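Local coordinates for protein transcriptional activator, putative (Pyrococcus furiosus, PDB 1RTW) that is of unknown function but is a putative transcriptional activator of the all-helical TENA/THI-4/PQQC family, with four chains in its assembly, at residues G121-Y126 and E189-V194; L51-L56 and N107-V112; L18-L23 and I204-E209; E37-N42 and I200-A205. All coordinates share one frame; numbering follows the deposited sequence.

How the interactions relate
Interactions 1 and 2 lie in the buried helical packing at one end of the subunit, their centres 11 Å apart, and touch where Phe53 meets Ala124 and Gly121 and where Tyr108 meets Val190. Both are almost wholly apolar. Interactions 3 and 4, with centres 7 Å apart, share Ile204 and Ala205 and reach the surface on one side; there a cation-pi contact, lysine chains and hydrogen-bonded polar groups join the apolar packing. Helix 33-60 serves interactions 2 and 4, and helix 181-201 serves 1 and 4, so each ties the two regions together across about 20 Å between centres.

Interaction 1: G121-Y126 and E189-V194; sequences GFTALY and EVFKEV
Thr123 is the first residue of 121-126 to touch the helix opposite. Its CG2, anti to the backbone N, points across and lies 3.7 Å from CB of Phe191, in the plane of that ring at its edge. The hydroxyl OG1 turns the other way, beside the backbone N, and is taken up by the carbonyl of Leu119 one turn back in its own helix, so of the side chain it is the methyl that makes the contact. Ala124 follows, the closest point of the two backbones, its CA 5.7 Å from the CA of Phe191. Its CB faces the gap between two valines one turn apart: CG1 of Val190 is 3.8 Å from Ala124 CB, and CG2 of Val194 is 3.9 Å from the same methyl. The small side chain lets the helices come to 8.6 Å between axes, crossing at -34° with their N-to-C directions roughly alike. Tyr126 ends the contact. With CG anti to its backbone N (chi1 176°), its ring leans over toward Phe191, and CD2 of Tyr126 comes within 3.9 Å of CE2 of Phe191, which is offered at the ring edge; the two side chains cross obliquely without stacking. Thr123 and Tyr126 thus both meet the rim of one phenylalanine, and the contact is entirely apolar. Around this pair, helix 100-115 covers the alanine and valine side, with Leu109 on Ala124 and Tyr108 on Val190. Helix 159-176 brings Leu172 against Thr123 and Tyr126, while helix 2-8 places Leu6 on Phe191 and Ile7 on Tyr126, closing an all-helical bundle.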
# COMPACT_ATOMS: atom_id res chain seq x y z
N GLY B 121 0.32 -3.05 13.44
CA GLY B 121 1.18 -3.96 12.71
C GLY B 121 2.24 -4.57 13.60
O GLY B 121 2.42 -5.79 13.61
N PHE B 122 2.93 -3.73 14.35
CA PHE B 122 3.98 -4.21 15.24
C PHE B 122 3.39 -5.07 16.35
O PHE B 122 4.01 -6.03 16.79
CB PHE B 122 4.79 -3.04 15.82
CG PHE B 122 6.21 -3.40 16.16
CD1 PHE B 122 7.18 -3.43 15.17
CD2 PHE B 122 6.56 -3.78 17.45
CE1 PHE B 122 8.48 -3.84 15.46
CE2 PHE B 122 7.86 -4.18 17.74
CZ PHE B 122 8.82 -4.21 16.74
N THR B 123 2.17 -4.75 16.78
CA THR B 123 1.50 -5.54 17.80
C THR B 123 1.24 -6.94 17.23
O THR B 123 1.45 -7.95 17.92
CB THR B 123 0.16 -4.88 18.26
OG1 THR B 123 0.45 -3.66 18.94
CG2 THR B 123 -0.60 -5.77 19.21
N ALA B 124 0.83 -7.00 15.96
CA ALA B 124 0.57 -8.30 15.32
C ALA B 124 1.87 -9.11 15.23
O ALA B 124 1.86 -10.33 15.42
CB ALA B 124 -0.02 -8.11 13.93
N LEU B 125 2.98 -8.42 14.95
CA LEU B 125 4.27 -9.08 14.85
C LEU B 125 4.62 -9.73 16.19
O LEU B 125 4.93 -10.91 16.24
CB LEU B 125 5.36 -8.08 14.46
CG LEU B 125 6.78 -8.66 14.46
CD1 LEU B 125 6.92 -9.71 13.37
CD2 LEU B 125 7.77 -7.55 14.24
N TYR B 126 4.55 -8.94 17.26
CA TYR B 126 4.85 -9.43 18.60
C TYR B 126 4.05 -10.68 18.92
O TYR B 126 4.61 -11.70 19.32
CB TYR B 126 4.53 -8.37 19.66
CG TYR B 126 4.73 -8.85 21.09
CD1 TYR B 126 5.96 -9.39 21.49
CD2 TYR B 126 3.70 -8.81 22.02
CE1 TYR B 126 6.14 -9.87 22.77
CE2 TYR B 126 3.87 -9.29 23.32
CZ TYR B 126 5.10 -9.82 23.68
OH TYR B 126 5.29 -10.32 24.96
N GLU B 189 -7.13 -5.06 19.90
CA GLU B 189 -8.03 -5.85 19.07
C GLU B 189 -7.27 -6.72 18.08
O GLU B 189 -7.62 -7.88 17.87
CB GLU B 189 -9.01 -4.94 18.31
CG GLU B 189 -10.22 -4.49 19.12
CD GLU B 189 -11.05 -5.66 19.66
OE1 GLU B 189 -11.19 -6.68 18.96
OE2 GLU B 189 -11.55 -5.55 20.80
N VAL B 190 -6.24 -6.16 17.46
CA VAL B 190 -5.44 -6.92 16.51
C VAL B 190 -4.74 -8.07 17.22
O VAL B 190 -4.72 -9.19 16.70
CB VAL B 190 -4.44 -6.01 15.75
CG1 VAL B 190 -3.46 -6.84 14.96
CG2 VAL B 190 -5.19 -5.11 14.79
N PHE B 191 -4.22 -7.82 18.42
CA PHE B 191 -3.54 -8.86 19.20
C PHE B 191 -4.50 -10.03 19.48
O PHE B 191 -4.13 -11.20 19.38
CB PHE B 191 -2.99 -8.30 20.52
CG PHE B 191 -2.11 -9.27 21.28
CD1 PHE B 191 -2.68 -10.24 22.12
CD2 PHE B 191 -0.73 -9.25 21.13
CE1 PHE B 191 -1.87 -11.17 22.79
CE2 PHE B 191 0.08 -10.17 21.79
CZ PHE B 191 -0.49 -11.14 22.62
N LYS B 192 -5.74 -9.68 19.83
CA LYS B 192 -6.78 -10.67 20.11
C LYS B 192 -7.06 -11.50 18.87
O LYS B 192 -7.10 -12.73 18.93
CB LYS B 192 -8.06 -9.97 20.56
CG LYS B 192 -9.27 -10.89 20.70
CD LYS B 192 -10.48 -10.13 21.24
CE LYS B 192 -10.21 -9.58 22.64
NZ LYS B 192 -11.31 -8.71 23.12
N GLU B 193 -7.23 -10.83 17.74
CA GLU B 193 -7.53 -11.49 16.49
C GLU B 193 -6.37 -12.38 16.04
O GLU B 193 -6.59 -13.51 15.61
CB GLU B 193 -7.91 -10.45 15.42
CG GLU B 193 -8.59 -11.00 14.17
CD GLU B 193 -9.98 -11.59 14.42
OE1 GLU B 193 -10.53 -12.21 13.48
OE2 GLU B 193 -10.54 -11.42 15.53
N VAL B 194 -5.13 -11.89 16.18
CA VAL B 194 -3.98 -12.70 15.78
C VAL B 194 -3.88 -13.93 16.69
O VAL B 194 -3.52 -15.02 16.23
CB VAL B 194 -2.64 -11.89 15.78
CG1 VAL B 194 -1.45 -12.81 15.48
CG2 VAL B 194 -2.70 -10.80 14.74

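Interaction 2: L51-L56 and N107-V112; sequences LRFMAL and NYLLSV
Helices 33-60 and 100-115 run nearly parallel here, their local axes 9.2 Å apart and inclined by 8°, with the CA atoms of Phe53 and Leu110 closest at 5.6 Å. Phe53 has the largest share of the contact. Its CG stands anti to the backbone N (chi1 160°), which swings the ring out against Leu109. One face of the ring takes the CD2 methyl of Leu109, which lies 3.9 Å from Phe53 CE1. Along the same flank, Phe53 CD1 packs 3.7 Å from CB of Leu109 and also comes 3.3 Å from the carbonyl O of Leu109, so the ring meets backbone as well as side chain. Leu110 packs beside Leu56 and the Phe53 backbone. Its CG is anti to the carbonyl carbon, bringing CD2 of Leu110 to 4.0 Å from CD1 of Leu56, the two side chains crossing at about a right angle. The same CD2 methyl lies 4.0 Å from the backbone N of Phe53 and 4.3 Å from Arg52 CB. Beyond CB, Arg52 leads away: its guanidinium forms a salt bridge to Asp63 and a hydrogen bond to the Ala61 carbonyl, both of the third subunit, and bonds to Asn49 in its own helix. Leu110 also packs on Leu115 of the second subunit. This is near-parallel helix packing in the all-helical fold of the family: methyl groups, one aromatic face and the Leu109 carbonyl beside it make an apolar contact, while the guanidinium is engaged mainly with the third subunit.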
# COMPACT_ATOMS: atom_id res chain seq x y z
N LEU B 51 7.02 -12.96 6.11
CA LEU B 51 8.18 -12.19 5.68
C LEU B 51 7.70 -10.93 4.96
O LEU B 51 8.22 -9.84 5.19
CB LEU B 51 9.02 -13.05 4.73
CG LEU B 51 10.42 -13.52 5.13
CD1 LEU B 51 10.59 -13.58 6.61
CD2 LEU B 51 10.67 -14.87 4.49
N ARG B 52 6.72 -11.10 4.07
CA ARG B 52 6.13 -10.00 3.32
C ARG B 52 5.46 -9.02 4.29
O ARG B 52 5.51 -7.81 4.10
CB ARG B 52 5.07 -10.54 2.34
CG ARG B 52 5.62 -11.36 1.21
CD ARG B 52 4.60 -11.56 0.11
NE ARG B 52 5.20 -12.17 -1.08
CZ ARG B 52 5.17 -13.48 -1.34
NH1 ARG B 52 4.56 -14.30 -0.50
NH2 ARG B 52 5.74 -13.97 -2.43
N PHE B 53 4.84 -9.57 5.33
CA PHE B 53 4.16 -8.79 6.35
C PHE B 53 5.16 -7.89 7.08
O PHE B 53 4.89 -6.72 7.35
CB PHE B 53 3.48 -9.75 7.34
CG PHE B 53 3.16 -9.14 8.67
CD1 PHE B 53 2.03 -8.34 8.83
CD2 PHE B 53 3.95 -9.42 9.78
CE1 PHE B 53 1.68 -7.83 10.06
CE2 PHE B 53 3.61 -8.91 11.03
CZ PHE B 53 2.47 -8.11 11.17
N MSE B 54 6.32 -8.46 7.40
CA MSE B 54 7.38 -7.74 8.07
C MSE B 54 7.99 -6.68 7.17
O MSE B 54 8.44 -5.64 7.64
CB MSE B 54 8.48 -8.72 8.50
CG MSE B 54 8.07 -9.72 9.55
SE MSE B 54 9.42 -11.07 9.77
CE MSE B 54 10.68 -10.00 10.77
N ALA B 55 8.03 -6.95 5.87
CA ALA B 55 8.59 -6.01 4.92
C ALA B 55 7.64 -4.81 4.80
O ALA B 55 8.06 -3.67 4.66
CB ALA B 55 8.82 -6.70 3.59
N LEU B 56 6.34 -5.06 4.88
CA LEU B 56 5.37 -3.99 4.82
C LEU B 56 5.53 -3.09 6.03
O LEU B 56 5.46 -1.87 5.91
CB LEU B 56 3.98 -4.58 4.76
CG LEU B 56 3.66 -5.09 3.36
CD1 LEU B 56 2.33 -5.80 3.37
CD2 LEU B 56 3.62 -3.93 2.39
N ASN B 107 -3.90 -13.27 4.87
CA ASN B 107 -4.58 -12.11 4.33
C ASN B 107 -4.94 -11.06 5.37
O ASN B 107 -4.91 -9.87 5.09
CB ASN B 107 -5.80 -12.53 3.51
CG ASN B 107 -5.40 -13.30 2.26
OD1 ASN B 107 -4.26 -13.19 1.78
ND2 ASN B 107 -6.32 -14.08 1.72
N TYR B 108 -5.21 -11.51 6.59
CA TYR B 108 -5.50 -10.57 7.67
C TYR B 108 -4.23 -9.80 8.02
O TYR B 108 -4.26 -8.57 8.16
CB TYR B 108 -6.03 -11.31 8.90
CG TYR B 108 -6.17 -10.40 10.11
CD1 TYR B 108 -7.17 -9.42 10.17
CD2 TYR B 108 -5.28 -10.50 11.17
CE1 TYR B 108 -7.27 -8.56 11.25
CE2 TYR B 108 -5.37 -9.64 12.26
CZ TYR B 108 -6.36 -8.67 12.29
OH TYR B 108 -6.41 -7.79 13.36
N LEU B 109 -3.10 -10.51 8.11
CA LEU B 109 -1.83 -9.85 8.45
C LEU B 109 -1.43 -8.84 7.41
O LEU B 109 -1.00 -7.74 7.74
CB LEU B 109 -0.71 -10.86 8.68
CG LEU B 109 -0.72 -11.65 9.99
CD1 LEU B 109 0.56 -12.52 10.06
CD2 LEU B 109 -0.77 -10.68 11.18
N LEU B 110 -1.56 -9.20 6.14
CA LEU B 110 -1.23 -8.27 5.07
C LEU B 110 -2.17 -7.04 5.09
O LEU B 110 -1.75 -5.92 4.77
CB LEU B 110 -1.28 -8.99 3.71
CG LEU B 110 -0.25 -10.11 3.57
CD1 LEU B 110 -0.38 -10.73 2.19
CD2 LEU B 110 1.15 -9.55 3.79
N SER B 111 -3.43 -7.23 5.49
CA SER B 111 -4.37 -6.10 5.56
C SER B 111 -3.99 -5.18 6.70
O SER B 111 -4.05 -3.96 6.56
CB SER B 111 -5.81 -6.58 5.73
OG SER B 111 -6.26 -7.16 4.52
N VAL B 112 -3.60 -5.76 7.83
CA VAL B 112 -3.18 -4.95 8.97
C VAL B 112 -1.90 -4.17 8.65
O VAL B 112 -1.77 -3.00 9.01
CB VAL B 112 -2.95 -5.80 10.21
CG1 VAL B 112 -2.31 -4.98 11.31
CG2 VAL B 112 -4.28 -6.37 10.69

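Interaction 3: L18-L23 and I204-E209; sequences LPHKFL and IAYGGE
The Tyr206 ring is sandwiched: Ala205 CB lies off-centre over one face, and the extended chain of Lys21 runs across the opposite face. The arrangement joins the N-capped start of helix 21-28 to the loop that follows helix 181-201 in this all-helical fold. The lysine side is a cation-pi contact, with NZ of Lys21 4.2 Å from the centroid of the Tyr206 ring and 20° off its normal. CD of the same lysine adds a CH-pi contact over that face, so aliphatic chain and ammonium both cover the tyrosine. The CB of Phe22 sits at the ring's edge, and His20 comes tip to tip with Tyr206, CE1 of His20 toward CE2 of Tyr206. Glu209, poorly ordered, places its carboxylate near the lysine without touching it; the opposite charges could favour this position. Deeper in, the Phe22 ring packs on Ala205, its CD2 3.7 Å from Ala205 CB. The tyrosine hydroxyl lies against the backbone, with OH of Tyr206 3.2 Å from CA of Phe22, and makes a weak hydrogen bond to Glu25. His20 is pinned at both nitrogens: NE2 is bound to Asp203, and ND1 serves as the N-cap acceptor. That capping bond, from Phe22 N to His20 ND1, is 2.9 Å long and nearly straight at 170°, though the donor lies 25° out of the imidazole plane.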
# COMPACT_ATOMS: atom_id res chain seq x y z
N LEU B 18 -1.45 -23.83 24.68
CA LEU B 18 -0.33 -24.06 25.59
C LEU B 18 -0.75 -25.11 26.62
O LEU B 18 -0.96 -24.80 27.80
CB LEU B 18 0.06 -22.75 26.29
CG LEU B 18 0.61 -21.63 25.40
CD1 LEU B 18 0.71 -20.32 26.16
CD2 LEU B 18 1.95 -22.05 24.85
N PRO B 19 -0.83 -26.39 26.21
CA PRO B 19 -0.55 -26.89 24.86
C PRO B 19 -1.79 -27.20 24.02
O PRO B 19 -2.90 -27.37 24.53
CB PRO B 19 0.18 -28.18 25.16
CG PRO B 19 -0.71 -28.74 26.28
CD PRO B 19 -1.00 -27.52 27.15
N HIS B 20 -1.58 -27.28 22.71
CA HIS B 20 -2.65 -27.64 21.79
C HIS B 20 -2.39 -29.10 21.48
O HIS B 20 -1.26 -29.57 21.66
CB HIS B 20 -2.57 -26.82 20.50
CG HIS B 20 -3.56 -27.24 19.46
ND1 HIS B 20 -3.31 -28.25 18.56
CD2 HIS B 20 -4.80 -26.78 19.17
CE1 HIS B 20 -4.36 -28.40 17.76
NE2 HIS B 20 -5.28 -27.51 18.11
N LYS B 21 -3.42 -29.80 21.02
CA LYS B 21 -3.32 -31.22 20.67
C LYS B 21 -2.04 -31.51 19.90
O LYS B 21 -1.29 -32.44 20.25
CB LYS B 21 -4.54 -31.62 19.82
CG LYS B 21 -4.60 -33.08 19.41
CD LYS B 21 -5.78 -33.33 18.46
CE LYS B 21 -5.82 -34.77 17.99
NZ LYS B 21 -6.90 -34.99 16.97
N PHE B 22 -1.75 -30.67 18.91
CA PHE B 22 -0.56 -30.83 18.08
C PHE B 22 0.74 -30.81 18.88
O PHE B 22 1.66 -31.57 18.58
CB PHE B 22 -0.52 -29.74 17.00
CG PHE B 22 0.57 -29.92 15.99
CD1 PHE B 22 1.81 -29.31 16.16
CD2 PHE B 22 0.34 -30.67 14.83
CE1 PHE B 22 2.80 -29.45 15.20
CE2 PHE B 22 1.33 -30.81 13.86
CZ PHE B 22 2.57 -30.19 14.04
N LEU B 23 0.81 -29.95 19.89
CA LEU B 23 2.00 -29.83 20.73
C LEU B 23 2.18 -31.03 21.66
O LEU B 23 3.31 -31.42 21.94
CB LEU B 23 1.97 -28.52 21.53
CG LEU B 23 1.81 -27.24 20.70
CD1 LEU B 23 1.87 -26.03 21.60
CD2 LEU B 23 2.87 -27.13 19.62
N ILE B 204 -5.14 -27.09 11.54
CA ILE B 204 -4.89 -27.39 10.14
C ILE B 204 -4.26 -28.77 9.92
O ILE B 204 -4.60 -29.46 8.97
CB ILE B 204 -4.00 -26.31 9.49
CG1 ILE B 204 -4.78 -25.00 9.36
CG2 ILE B 204 -3.53 -26.75 8.12
CD1 ILE B 204 -3.94 -23.81 8.90
N ALA B 205 -3.36 -29.17 10.81
CA ALA B 205 -2.71 -30.46 10.69
C ALA B 205 -3.70 -31.63 10.65
O ALA B 205 -3.46 -32.64 9.98
CB ALA B 205 -1.74 -30.65 11.83
N TYR B 206 -4.83 -31.49 11.34
CA TYR B 206 -5.84 -32.54 11.38
C TYR B 206 -6.92 -32.39 10.33
O TYR B 206 -7.83 -33.21 10.24
CB TYR B 206 -6.41 -32.66 12.79
CG TYR B 206 -5.31 -32.80 13.81
CD1 TYR B 206 -4.63 -34.00 13.96
CD2 TYR B 206 -4.85 -31.69 14.52
CE1 TYR B 206 -3.51 -34.10 14.79
CE2 TYR B 206 -3.74 -31.77 15.35
CZ TYR B 206 -3.07 -32.98 15.48
OH TYR B 206 -1.94 -33.04 16.26
N GLY B 207 -6.81 -31.33 9.53
CA GLY B 207 -7.76 -31.08 8.46
C GLY B 207 -7.67 -32.20 7.44
O GLY B 207 -6.62 -32.82 7.27
N GLY B 208 -8.76 -32.43 6.72
CA GLY B 208 -8.78 -33.52 5.76
C GLY B 208 -9.06 -34.77 6.57
O GLY B 208 -8.33 -35.75 6.51
N GLU B 209 -10.10 -34.67 7.40
CA GLU B 209 -10.55 -35.76 8.26
C GLU B 209 -11.76 -36.47 7.64
O GLU B 209 -11.87 -36.48 6.39
CB GLU B 209 -10.91 -35.22 9.65
CG GLU B 209 -9.90 -35.57 10.73
CD GLU B 209 -10.54 -35.75 12.10
OE1 GLU B 209 -11.76 -36.02 12.17
OE2 GLU B 209 -9.82 -35.65 13.11

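Interaction 4: E37-N42 and I200-A205; sequences EKWLVN and IFWDIA
In this helical fold, helix 33-60 packs against the C-terminal part of the chain at 200-205. The tight part lies inward. Asn42 lays its amide on Ile204, with CG2 of Ile204 3.6 Å from ND2 of Asn42, while the Phe201 ring turns its edge to Asn42, CZ standing 3.5 Å from the Asn42 carbonyl O. Ile204 CD1 lies over the centre of one Phe201 face, 3.6 Å above its plane. Nearer the backbone, CB of Trp39 meets CB of Ala205 at 4.1 Å. Looser are Trp39 and Trp202, side by side with planes only 6° apart but slid so far that the rings barely overlap; Trp39 NE1 is held by Tyr132. Lys38 marks the partly exposed rim. Its CD is pressed to 3.0 Å from Ile204 O, and only the end beyond, bent at chi3 and chi4, turns away. The buried amide of Asn42 is gripped at both ends: OD1 accepts from Asp99 N, and ND2 donates to Lys38 O over 2.8 Å, almost straight at 175°. That oxygen, which also accepts from Asn42 N, lies in the Asn42 amide plane, while ND2 approaches from above the Lys38 carbonyl plane, 26° out of it.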
# COMPACT_ATOMS: atom_id res chain seq x y z
N GLU B 37 3.09 -33.36 8.09
CA GLU B 37 3.24 -32.92 6.71
C GLU B 37 2.28 -31.79 6.37
O GLU B 37 2.68 -30.80 5.76
CB GLU B 37 3.05 -34.09 5.74
CG GLU B 37 3.11 -33.67 4.27
CD GLU B 37 3.25 -34.84 3.29
OE1 GLU B 37 3.85 -35.88 3.65
OE2 GLU B 37 2.78 -34.70 2.14
N LYS B 38 1.03 -31.94 6.79
CA LYS B 38 0.02 -30.92 6.53
C LYS B 38 0.40 -29.61 7.23
O LYS B 38 0.26 -28.54 6.65
CB LYS B 38 -1.36 -31.41 6.99
CG LYS B 38 -2.51 -30.50 6.59
CD LYS B 38 -3.83 -31.24 6.62
CE LYS B 38 -3.90 -32.30 5.53
NZ LYS B 38 -3.81 -31.68 4.17
N TRP B 39 0.90 -29.71 8.45
CA TRP B 39 1.31 -28.51 9.18
C TRP B 39 2.48 -27.84 8.46
O TRP B 39 2.52 -26.63 8.35
CB TRP B 39 1.72 -28.83 10.63
CG TRP B 39 2.40 -27.65 11.29
CD1 TRP B 39 1.80 -26.57 11.85
CD2 TRP B 39 3.81 -27.40 11.35
NE1 TRP B 39 2.74 -25.65 12.25
CE2 TRP B 39 3.98 -26.14 11.95
CE3 TRP B 39 4.95 -28.12 10.94
CZ2 TRP B 39 5.25 -25.57 12.16
CZ3 TRP B 39 6.21 -27.55 11.15
CH2 TRP B 39 6.35 -26.29 11.75
N LEU B 40 3.42 -28.66 7.99
CA LEU B 40 4.61 -28.18 7.30
C LEU B 40 4.27 -27.37 6.04
O LEU B 40 4.71 -26.23 5.90
CB LEU B 40 5.50 -29.37 6.92
CG LEU B 40 6.92 -29.07 6.47
CD1 LEU B 40 7.79 -28.76 7.67
CD2 LEU B 40 7.48 -30.26 5.72
N VAL B 41 3.49 -27.97 5.15
CA VAL B 41 3.07 -27.31 3.90
C VAL B 41 2.38 -25.97 4.17
O VAL B 41 2.65 -24.98 3.50
CB VAL B 41 2.10 -28.23 3.11
CG1 VAL B 41 1.52 -27.50 1.92
CG2 VAL B 41 2.82 -29.50 2.64
N ASN B 42 1.52 -25.94 5.18
CA ASN B 42 0.80 -24.73 5.51
C ASN B 42 1.61 -23.69 6.27
O ASN B 42 1.45 -22.49 6.04
CB ASN B 42 -0.49 -25.06 6.24
CG ASN B 42 -1.53 -25.65 5.33
OD1 ASN B 42 -2.34 -24.93 4.74
ND2 ASN B 42 -1.50 -26.96 5.18
N ILE B 200 -6.16 -21.36 15.96
CA ILE B 200 -6.80 -22.08 14.88
C ILE B 200 -5.83 -22.76 13.93
O ILE B 200 -6.11 -23.84 13.41
CB ILE B 200 -7.71 -21.10 14.09
CG1 ILE B 200 -8.92 -20.72 14.95
CG2 ILE B 200 -8.17 -21.70 12.77
CD1 ILE B 200 -9.74 -19.58 14.36
N PHE B 201 -4.67 -22.14 13.72
CA PHE B 201 -3.69 -22.71 12.80
C PHE B 201 -3.28 -24.13 13.15
O PHE B 201 -3.10 -24.96 12.26
CB PHE B 201 -2.46 -21.81 12.72
CG PHE B 201 -1.72 -21.93 11.43
CD1 PHE B 201 -0.75 -22.91 11.26
CD2 PHE B 201 -1.99 -21.04 10.38
CE1 PHE B 201 -0.05 -23.01 10.05
CE2 PHE B 201 -1.30 -21.13 9.17
CZ PHE B 201 -0.32 -22.11 9.01
N TRP B 202 -3.16 -24.42 14.45
CA TRP B 202 -2.76 -25.76 14.88
C TRP B 202 -3.72 -26.84 14.39
O TRP B 202 -3.29 -27.96 14.10
CB TRP B 202 -2.61 -25.82 16.40
CG TRP B 202 -1.54 -24.92 16.95
CD1 TRP B 202 -1.73 -23.78 17.68
CD2 TRP B 202 -0.12 -25.07 16.80
NE1 TRP B 202 -0.52 -23.21 17.98
CE2 TRP B 202 0.48 -23.98 17.46
CE3 TRP B 202 0.69 -26.01 16.17
CZ2 TRP B 202 1.87 -23.81 17.50
CZ3 TRP B 202 2.07 -25.84 16.21
CH2 TRP B 202 2.65 -24.74 16.87
N ASP B 203 -5.00 -26.50 14.26
CA ASP B 203 -6.01 -27.46 13.79
C ASP B 203 -5.80 -27.92 12.34
O ASP B 203 -6.24 -29.01 11.97
CB ASP B 203 -7.42 -26.88 13.92
CG ASP B 203 -7.84 -26.68 15.36
OD1 ASP B 203 -8.53 -25.67 15.65
OD2 ASP B 203 -7.49 -27.53 16.21
N ILE B 204 -5.14 -27.09 11.54
CA ILE B 204 -4.89 -27.39 10.14
C ILE B 204 -4.26 -28.77 9.92
O ILE B 204 -4.60 -29.46 8.97
CB ILE B 204 -4.00 -26.31 9.49
CG1 ILE B 204 -4.78 -25.00 9.36
CG2 ILE B 204 -3.53 -26.75 8.12
CD1 ILE B 204 -3.94 -23.81 8.90
N ALA B 205 -3.36 -29.17 10.81
CA ALA B 205 -2.71 -30.46 10.69
C ALA B 205 -3.70 -31.63 10.65
O ALA B 205 -3.46 -32.64 9.98
CB ALA B 205 -1.74 -30.65 11.83